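Local coordinates for UPF0141 protein yjdB (Campylobacter jejuni subsp. jejuni HB93-13, PDB 4TN0), which probably transfers phosphoethanolamine groups in the periplasm, as a zinc-binding enzyme of the alkaline phosphatase-like family needed for polymyxin resistance and motility, at residues T27-N32 / L231-I236; A31-G36 / L221-D226; K40-T43 / T47-D50. All coordinates share one frame; numbering follows the deposited sequence.

Contact 1: T27-N32 / L231-I236; sequences TARAAN and LGENGI
R29 and E233, just over two hundred residues apart in sequence, meet in a salt bridge, and the path of the arginine illustrates how one long side chain can join two loops without the backbones coming close. From CB the chain leaves toward the 231-236 segment; a chi1 of 80° puts CG between the backbone N and the carbonyl carbon, and from there the chain runs extended to NE. The methylenes serve as a spacer, and the first polar atom, NE, turns back to its own loop: it donates to N32 OD1 at 2.8 Å, from well above the plane of that amide. NH2 adds a second bond to the same oxygen, R29 NH2 to N32 OD1 at 3.1 Å, so the asparagine holds the guanidinium side-on and restrains its rotation. The far end is gripped end-on. R29 NH1 lies 2.9 Å from E233 OE2 and R29 NH2 lies 3.1 Å from that same E233 OE2, which sits almost in the guanidinium plane; the carboxylate is turned by 29° against it. L231 covers one face, its CD1 3.7 Å from R29 CZ and displaced toward the rim. A bend at chi2 brings E233 OE1 within 2.9 Å of L231 N, and this nearly straight bond steadies the carboxylate and ties both touching residues of the segment together. Beyond the two segments, E229 O accepts from NH1 and Y249 makes a cation-pi contact. The cluster lies between helix 186-211, whose I190 and Y193 L231 packs against, and helix 248-251, which supplies Y249, joining the loop after strand 18-24 to the hairpin of strands 230-231 and 237-238.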
loop_
_atom_site.group_PDB
_atom_site.type_symbol
_atom_site.label_atom_id
_atom_site.label_comp_id
_atom_site.label_asym_id
_atom_site.label_seq_id
_atom_site.Cartn_x
_atom_site.Cartn_y
_atom_site.Cartn_z
ATOM N N THR A 27 4.673 -7.712 0.669
ATOM C CA THR A 27 5.319 -8.769 -0.115
ATOM C C THR A 27 4.684 -8.980 -1.517
ATOM O O THR A 27 5.184 -9.750 -2.359
ATOM C CB THR A 27 5.331 -10.097 0.738
ATOM O OG1 THR A 27 6.070 -9.872 1.957
ATOM C CG2 THR A 27 5.931 -11.265 -0.001
ATOM N N ALA A 28 3.593 -8.274 -1.791
ATOM C CA ALA A 28 2.969 -8.385 -3.112
ATOM C C ALA A 28 3.852 -7.767 -4.212
ATOM O O ALA A 28 4.366 -6.649 -4.067
ATOM C CB ALA A 28 1.599 -7.733 -3.109
ATOM N N ARG A 29 3.980 -8.494 -5.321
ATOM C CA ARG A 29 4.815 -8.078 -6.413
ATOM C C ARG A 29 3.922 -7.872 -7.617
ATOM O O ARG A 29 2.952 -8.603 -7.799
ATOM C CB ARG A 29 5.899 -9.123 -6.713
ATOM C CG ARG A 29 5.453 -10.327 -7.541
ATOM C CD ARG A 29 6.507 -11.438 -7.522
ATOM N NE ARG A 29 6.254 -12.433 -8.561
ATOM C CZ ARG A 29 7.058 -13.458 -8.841
ATOM N NH1 ARG A 29 8.175 -13.642 -8.155
ATOM N NH2 ARG A 29 6.748 -14.297 -9.817
ATOM N N ALA A 30 4.266 -6.873 -8.433
ATOM C CA ALA A 30 3.442 -6.423 -9.556
ATOM C C ALA A 30 3.274 -7.476 -10.650
ATOM O O ALA A 30 2.213 -7.555 -11.272
ATOM C CB ALA A 30 4.035 -5.132 -10.155
ATOM N N ALA A 31 4.335 -8.244 -10.912
ATOM C CA ALA A 31 4.374 -9.226 -12.002
ATOM C C ALA A 31 3.246 -10.258 -11.919
ATOM O O ALA A 31 2.998 -10.988 -12.876
ATOM C CB ALA A 31 5.727 -9.939 -12.029
ATOM N N ASN A 32 2.597 -10.361 -10.765
ATOM C CA ASN A 32 1.529 -11.352 -10.599
ATOM C C ASN A 32 0.164 -10.688 -10.448
ATOM O O ASN A 32 -0.752 -11.243 -9.860
ATOM C CB ASN A 32 1.800 -12.263 -9.408
ATOM C CG ASN A 32 2.912 -13.258 -9.674
ATOM O OD1 ASN A 32 4.000 -12.896 -10.116
ATOM N ND2 ASN A 32 2.643 -14.518 -9.400
ATOM N N LEU A 231 10.300 -16.148 -5.841
ATOM C CA LEU A 231 9.618 -17.425 -5.668
ATOM C C LEU A 231 10.422 -18.587 -6.283
ATOM O O LEU A 231 9.860 -19.467 -6.936
ATOM C CB LEU A 231 8.226 -17.351 -6.294
ATOM C CG LEU A 231 7.277 -16.303 -5.687
ATOM C CD1 LEU A 231 6.064 -16.154 -6.548
ATOM C CD2 LEU A 231 6.853 -16.630 -4.289
ATOM N N GLY A 232 11.742 -18.571 -6.093
ATOM C CA GLY A 232 12.594 -19.643 -6.586
ATOM C C GLY A 232 13.260 -19.366 -7.923
ATOM O O GLY A 232 14.154 -20.097 -8.344
ATOM N N GLU A 233 12.804 -18.338 -8.627
ATOM C CA GLU A 233 13.464 -17.979 -9.869
ATOM C C GLU A 233 14.945 -17.726 -9.594
ATOM O O GLU A 233 15.294 -16.959 -8.694
ATOM C CB GLU A 233 12.822 -16.752 -10.512
ATOM C CG GLU A 233 11.304 -16.807 -10.634
ATOM C CD GLU A 233 10.606 -16.102 -9.472
ATOM O OE1 GLU A 233 11.291 -15.736 -8.488
ATOM O OE2 GLU A 233 9.374 -15.886 -9.554
ATOM N N ASN A 234 15.802 -18.401 -10.355
ATOM C CA ASN A 234 17.241 -18.267 -10.215
ATOM C C ASN A 234 17.716 -18.619 -8.803
ATOM O O ASN A 234 18.753 -18.130 -8.332
ATOM C CB ASN A 234 17.637 -16.834 -10.597
ATOM C CG ASN A 234 17.195 -16.479 -12.014
ATOM O OD1 ASN A 234 17.788 -16.930 -13.007
ATOM N ND2 ASN A 234 16.125 -15.715 -12.117
ATOM N N GLY A 235 16.941 -19.462 -8.115
ATOM C CA GLY A 235 17.295 -19.907 -6.779
ATOM C C GLY A 235 17.040 -18.894 -5.662
ATOM O O GLY A 235 17.416 -19.105 -4.504
ATOM N N ILE A 236 16.422 -17.770 -5.987
ATOM C CA ILE A 236 16.196 -16.780 -4.956
ATOM C C ILE A 236 14.820 -16.958 -4.329
ATOM O O ILE A 236 13.827 -17.104 -5.038
ATOM C CB ILE A 236 16.346 -15.349 -5.516
ATOM C CG1 ILE A 236 17.636 -15.235 -6.328
ATOM C CG2 ILE A 236 16.295 -14.325 -4.389
ATOM C CD1 ILE A 236 17.532 -14.217 -7.463
#

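Contact 2: A31-G36 / L221-D226; sequences ANYSLG and LFYLSD
Y33 and Y223 touch at their hydroxyls, the loop tyrosine reaching toward the sheet and the strand tyrosine extending from strand 218-224 toward the loop. Their backbones stay far apart, with Y33 CA 11.9 Å from S225 CA at the nearest, so the two tyrosine side chains do the bridging. Different torsions accomplish this. In Y33 the ring carbon CG stands beside the backbone N and opposite the carbonyl carbon (chi1 -85°), which sends the ring from the loop toward strand 218-224. In Y223 the opposite choice is made, CG lying across from the backbone N (chi1 159°), which directs the ring away from its strand to the other hydroxyl. Y223 OH donates to Y33 OH at 2.5 Å, a short separation that should not be overread at this resolution. Each hydroxyl comes in at the edge of the other ring, near its plane, and the rings do not stack: their planes differ by about 28°, and Y33 CE2 and Y223 CE1 approach only to 4.2 Å. The two buried oxygens pair with each other amid largely apolar neighbours: A28 touches both tyrosines, L197 and L204 of helix 186-211 touch Y33 and Y223 respectively, and strand 252-259 contributes P254 and I256. Just beyond the strand, D226 OD2 binds the zinc ion together with E26, H227 and the phosphorylated T65. Metal ligands in the loops that follow neighbouring parallel strands 18-24 and 218-224 are the hallmark of the alkaline phosphatase-like fold, and the tyrosine pair lies beneath that site, between helix and sheet.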
loop_
_atom_site.group_PDB
_atom_site.type_symbol
_atom_site.label_atom_id
_atom_site.label_comp_id
_atom_site.label_asym_id
_atom_site.label_seq_id
_atom_site.Cartn_x
_atom_site.Cartn_y
_atom_site.Cartn_z
ATOM N N ALA A 31 4.335 -8.244 -10.912
ATOM C CA ALA A 31 4.374 -9.226 -12.002
ATOM C C ALA A 31 3.246 -10.258 -11.919
ATOM O O ALA A 31 2.998 -10.988 -12.876
ATOM C CB ALA A 31 5.727 -9.939 -12.029
ATOM N N ASN A 32 2.597 -10.361 -10.765
ATOM C CA ASN A 32 1.529 -11.352 -10.599
ATOM C C ASN A 32 0.164 -10.688 -10.448
ATOM O O ASN A 32 -0.752 -11.243 -9.860
ATOM C CB ASN A 32 1.800 -12.263 -9.408
ATOM C CG ASN A 32 2.912 -13.258 -9.674
ATOM O OD1 ASN A 32 4.000 -12.896 -10.116
ATOM N ND2 ASN A 32 2.643 -14.518 -9.400
ATOM N N TYR A 33 0.054 -9.468 -10.951
ATOM C CA TYR A 33 -1.213 -8.759 -10.985
ATOM C C TYR A 33 -1.841 -8.892 -12.381
ATOM O O TYR A 33 -1.205 -8.602 -13.399
ATOM C CB TYR A 33 -1.012 -7.295 -10.561
ATOM C CG TYR A 33 -1.068 -7.160 -9.058
ATOM C CD1 TYR A 33 -0.097 -7.753 -8.254
ATOM C CD2 TYR A 33 -2.119 -6.477 -8.432
ATOM C CE1 TYR A 33 -0.161 -7.671 -6.871
ATOM C CE2 TYR A 33 -2.192 -6.379 -7.044
ATOM C CZ TYR A 33 -1.211 -6.993 -6.270
ATOM O OH TYR A 33 -1.255 -6.917 -4.902
ATOM N N SER A 34 -3.048 -9.448 -12.430
ATOM C CA SER A 34 -3.747 -9.590 -13.704
ATOM C C SER A 34 -4.210 -8.221 -14.232
ATOM O O SER A 34 -4.395 -8.046 -15.436
ATOM C CB SER A 34 -4.920 -10.567 -13.573
ATOM O OG SER A 34 -5.788 -10.205 -12.505
ATOM N N LEU A 35 -4.378 -7.255 -13.328
ATOM C CA LEU A 35 -4.635 -5.854 -13.690
ATOM C C LEU A 35 -3.536 -5.305 -14.588
ATOM O O LEU A 35 -3.732 -4.322 -15.307
ATOM C CB LEU A 35 -4.764 -4.981 -12.428
ATOM C CG LEU A 35 -6.131 -4.952 -11.721
ATOM C CD1 LEU A 35 -6.028 -4.466 -10.270
ATOM C CD2 LEU A 35 -7.152 -4.121 -12.482
ATOM N N GLY A 36 -2.364 -5.928 -14.522
ATOM C CA GLY A 36 -1.219 -5.478 -15.290
ATOM C C GLY A 36 -0.825 -6.455 -16.375
ATOM O O GLY A 36 0.225 -6.302 -16.993
ATOM N N LEU A 221 -9.446 5.217 -2.179
ATOM C CA LEU A 221 -8.587 4.122 -1.748
ATOM C C LEU A 221 -7.255 4.158 -2.496
ATOM O O LEU A 221 -7.219 4.208 -3.738
ATOM C CB LEU A 221 -9.273 2.774 -1.959
ATOM C CG LEU A 221 -8.362 1.543 -1.856
ATOM C CD1 LEU A 221 -7.808 1.395 -0.453
ATOM C CD2 LEU A 221 -9.125 0.284 -2.258
ATOM N N PHE A 222 -6.158 4.155 -1.740
ATOM C CA PHE A 222 -4.847 3.967 -2.343
ATOM C C PHE A 222 -4.154 2.787 -1.684
ATOM O O PHE A 222 -4.005 2.745 -0.448
ATOM C CB PHE A 222 -3.970 5.222 -2.244
ATOM C CG PHE A 222 -2.715 5.130 -3.070
ATOM C CD1 PHE A 222 -2.790 4.866 -4.425
ATOM C CD2 PHE A 222 -1.470 5.274 -2.491
ATOM C CE1 PHE A 222 -1.645 4.745 -5.188
ATOM C CE2 PHE A 222 -0.337 5.172 -3.238
ATOM C CZ PHE A 222 -0.417 4.906 -4.598
ATOM N N TYR A 223 -3.789 1.811 -2.522
ATOM C CA TYR A 223 -3.110 0.589 -2.087
ATOM C C TYR A 223 -1.754 0.431 -2.770
ATOM O O TYR A 223 -1.658 0.539 -3.998
ATOM C CB TYR A 223 -3.977 -0.644 -2.379
ATOM C CG TYR A 223 -3.215 -1.965 -2.457
ATOM C CD1 TYR A 223 -2.912 -2.539 -3.687
ATOM C CD2 TYR A 223 -2.814 -2.645 -1.304
ATOM C CE1 TYR A 223 -2.230 -3.736 -3.775
ATOM C CE2 TYR A 223 -2.108 -3.859 -1.391
ATOM C CZ TYR A 223 -1.832 -4.394 -2.633
ATOM O OH TYR A 223 -1.143 -5.580 -2.761
ATOM N N LEU A 224 -0.718 0.166 -1.980
ATOM C CA LEU A 224 0.584 -0.215 -2.547
ATOM C C LEU A 224 1.309 -1.202 -1.636
ATOM O O LEU A 224 1.093 -1.234 -0.422
ATOM C CB LEU A 224 1.491 1.000 -2.795
ATOM C CG LEU A 224 2.071 1.797 -1.628
ATOM C CD1 LEU A 224 3.064 2.819 -2.174
ATOM C CD2 LEU A 224 1.002 2.486 -0.783
ATOM N N SER A 225 2.188 -1.998 -2.224
ATOM C CA SER A 225 2.933 -2.964 -1.445
ATOM C C SER A 225 4.209 -2.325 -0.928
ATOM O O SER A 225 4.664 -1.329 -1.494
ATOM C CB SER A 225 3.253 -4.201 -2.282
ATOM O OG SER A 225 3.779 -5.210 -1.444
ATOM N N ASP A 226 4.770 -2.875 0.148
ATOM C CA ASP A 226 6.066 -2.413 0.637
ATOM C C ASP A 226 7.222 -2.865 -0.277
ATOM O O ASP A 226 8.187 -2.125 -0.433
ATOM C CB ASP A 226 6.327 -2.865 2.086
ATOM C CG ASP A 226 6.289 -4.387 2.268
ATOM O OD1 ASP A 226 5.821 -5.096 1.353
ATOM O OD2 ASP A 226 6.697 -4.870 3.349
#

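Contact 3: K40-T43 / T47-D50; sequences KNDT and TKKD
D42 and K48 form a salt bridge through one atom from each side: K48 NZ lies 3.1 Å from D42 OD1, while D42 OD2 stays 4.1 Å from K48 NZ. The ammonium comes from above the carboxylate, 51° out of its plane, and K48 CE follows at 3.6 Å from D42 OD1, so the end of the lysine chain, from CD to NZ, lines up over that oxygen. D42 OD1 also takes part in a hydrogen bond with S34 OG, its strongest polar partner, and the K48 side chain packs against S34. The two side chains reach out from opposite directions. The lysine is extended all the way beyond CG, and this straight chain spans the gap back to the aspartate; D42 answers with CG anti to its own backbone nitrogen, chi1 -175°. In the next shell, the backbone shapes the acceptor. D42 is the centre of an inverse gamma turn, closed by a weak bond from T43 N to N41 O at 2.9 Å. Farther out, N41 ND2 bonds to D194 and N191, and T47 OG1 to D201, all on helix 186-211, fastening both segments, 40-43 and 47-50, to the same helix. With an exposed lysine, a single shared oxygen and an out-of-plane approach, the ion pair is probably a modest, solvent-tempered one, secondary to the serine that holds the aspartate.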
loop_
_atom_site.group_PDB
_atom_site.type_symbol
_atom_site.label_atom_id
_atom_site.label_comp_id
_atom_site.label_asym_id
_atom_site.label_seq_id
_atom_site.Cartn_x
_atom_site.Cartn_y
_atom_site.Cartn_z
ATOM N N LYS A 40 -1.640 -16.234 -15.909
ATOM C CA LYS A 40 -1.724 -17.582 -15.347
ATOM C C LYS A 40 -2.932 -17.692 -14.429
ATOM O O LYS A 40 -3.763 -18.570 -14.609
ATOM C CB LYS A 40 -0.443 -17.932 -14.586
ATOM C CG LYS A 40 -0.462 -19.257 -13.803
ATOM C CD LYS A 40 0.210 -20.396 -14.565
ATOM C CE LYS A 40 0.111 -21.724 -13.796
ATOM N NZ LYS A 40 0.686 -21.671 -12.406
ATOM N N ASN A 41 -3.023 -16.811 -13.439
ATOM C CA ASN A 41 -4.199 -16.759 -12.563
ATOM C C ASN A 41 -4.757 -15.338 -12.481
ATOM O O ASN A 41 -3.994 -14.382 -12.419
ATOM C CB ASN A 41 -3.867 -17.283 -11.156
ATOM C CG ASN A 41 -3.371 -18.723 -11.173
ATOM O OD1 ASN A 41 -3.870 -19.545 -11.937
ATOM N ND2 ASN A 41 -2.398 -19.036 -10.322
ATOM N N ASP A 42 -6.080 -15.198 -12.532
ATOM C CA ASP A 42 -6.714 -13.876 -12.473
ATOM C C ASP A 42 -6.759 -13.344 -11.043
ATOM O O ASP A 42 -7.810 -13.370 -10.387
ATOM C CB ASP A 42 -8.133 -13.909 -13.050
ATOM C CG ASP A 42 -8.763 -12.524 -13.119
ATOM O OD1 ASP A 42 -8.015 -11.525 -13.060
ATOM O OD2 ASP A 42 -10.008 -12.427 -13.200
ATOM N N THR A 43 -5.620 -12.842 -10.573
ATOM C CA THR A 43 -5.466 -12.395 -9.184
ATOM C C THR A 43 -6.305 -11.164 -8.831
ATOM O O THR A 43 -6.578 -10.896 -7.657
ATOM C CB THR A 43 -4.007 -12.071 -8.875
ATOM O OG1 THR A 43 -3.517 -11.153 -9.857
ATOM C CG2 THR A 43 -3.166 -13.337 -8.892
ATOM N N THR A 47 -11.306 -6.340 -7.757
ATOM C CA THR A 47 -11.166 -4.908 -8.027
ATOM C C THR A 47 -11.250 -4.612 -9.532
ATOM O O THR A 47 -11.389 -3.451 -9.923
ATOM C CB THR A 47 -9.863 -4.303 -7.425
ATOM O OG1 THR A 47 -8.721 -5.017 -7.887
ATOM C CG2 THR A 47 -9.895 -4.361 -5.910
ATOM N N LYS A 48 -11.164 -5.643 -10.378
ATOM C CA LYS A 48 -11.420 -5.437 -11.809
ATOM C C LYS A 48 -12.853 -4.961 -12.028
ATOM O O LYS A 48 -13.131 -4.203 -12.954
ATOM C CB LYS A 48 -11.186 -6.708 -12.636
ATOM C CG LYS A 48 -9.803 -6.841 -13.256
ATOM C CD LYS A 48 -9.631 -8.205 -13.968
ATOM C CE LYS A 48 -8.282 -8.318 -14.668
ATOM N NZ LYS A 48 -8.133 -9.565 -15.485
ATOM N N LYS A 49 -13.760 -5.430 -11.178
ATOM C CA LYS A 49 -15.173 -5.086 -11.285
ATOM C C LYS A 49 -15.455 -3.665 -10.793
ATOM O O LYS A 49 -16.533 -3.125 -11.028
ATOM C CB LYS A 49 -16.017 -6.117 -10.532
ATOM C CG LYS A 49 -15.860 -7.503 -11.161
ATOM C CD LYS A 49 -16.711 -8.581 -10.518
ATOM C CE LYS A 49 -16.369 -9.963 -11.104
ATOM N NZ LYS A 49 -17.419 -11.000 -10.840
ATOM N N ASP A 50 -14.480 -3.052 -10.136
ATOM C CA ASP A 50 -14.655 -1.690 -9.661
ATOM C C ASP A 50 -13.872 -0.730 -10.543
ATOM O O ASP A 50 -13.781 0.463 -10.247
ATOM C CB ASP A 50 -14.206 -1.571 -8.204
ATOM C CG ASP A 50 -15.058 -2.403 -7.263
ATOM O OD1 ASP A 50 -16.298 -2.343 -7.382
ATOM O OD2 ASP A 50 -14.493 -3.118 -6.407
#

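How the contacts relate
All three contacts draw on the long connection between strands 18-24 and 53-59, and they differ in burial, two being buried and one lying on the surface. Contact 2 lies deepest, its centre about 8 Å from the centre of the chain, and pairs uncharged hydroxyls; contact 1 is also buried but peripheral, and there a charge is held by several partners; contact 3 is a surface ion pair with a single bond. Contacts 1 and 2 share A31 and N32, and D226 OD1 joins them by a probable bond to T27 N. Contact 3 is stitched to both through T43 OG1 and N32 O, and L35 of contact 2 packs on its T47.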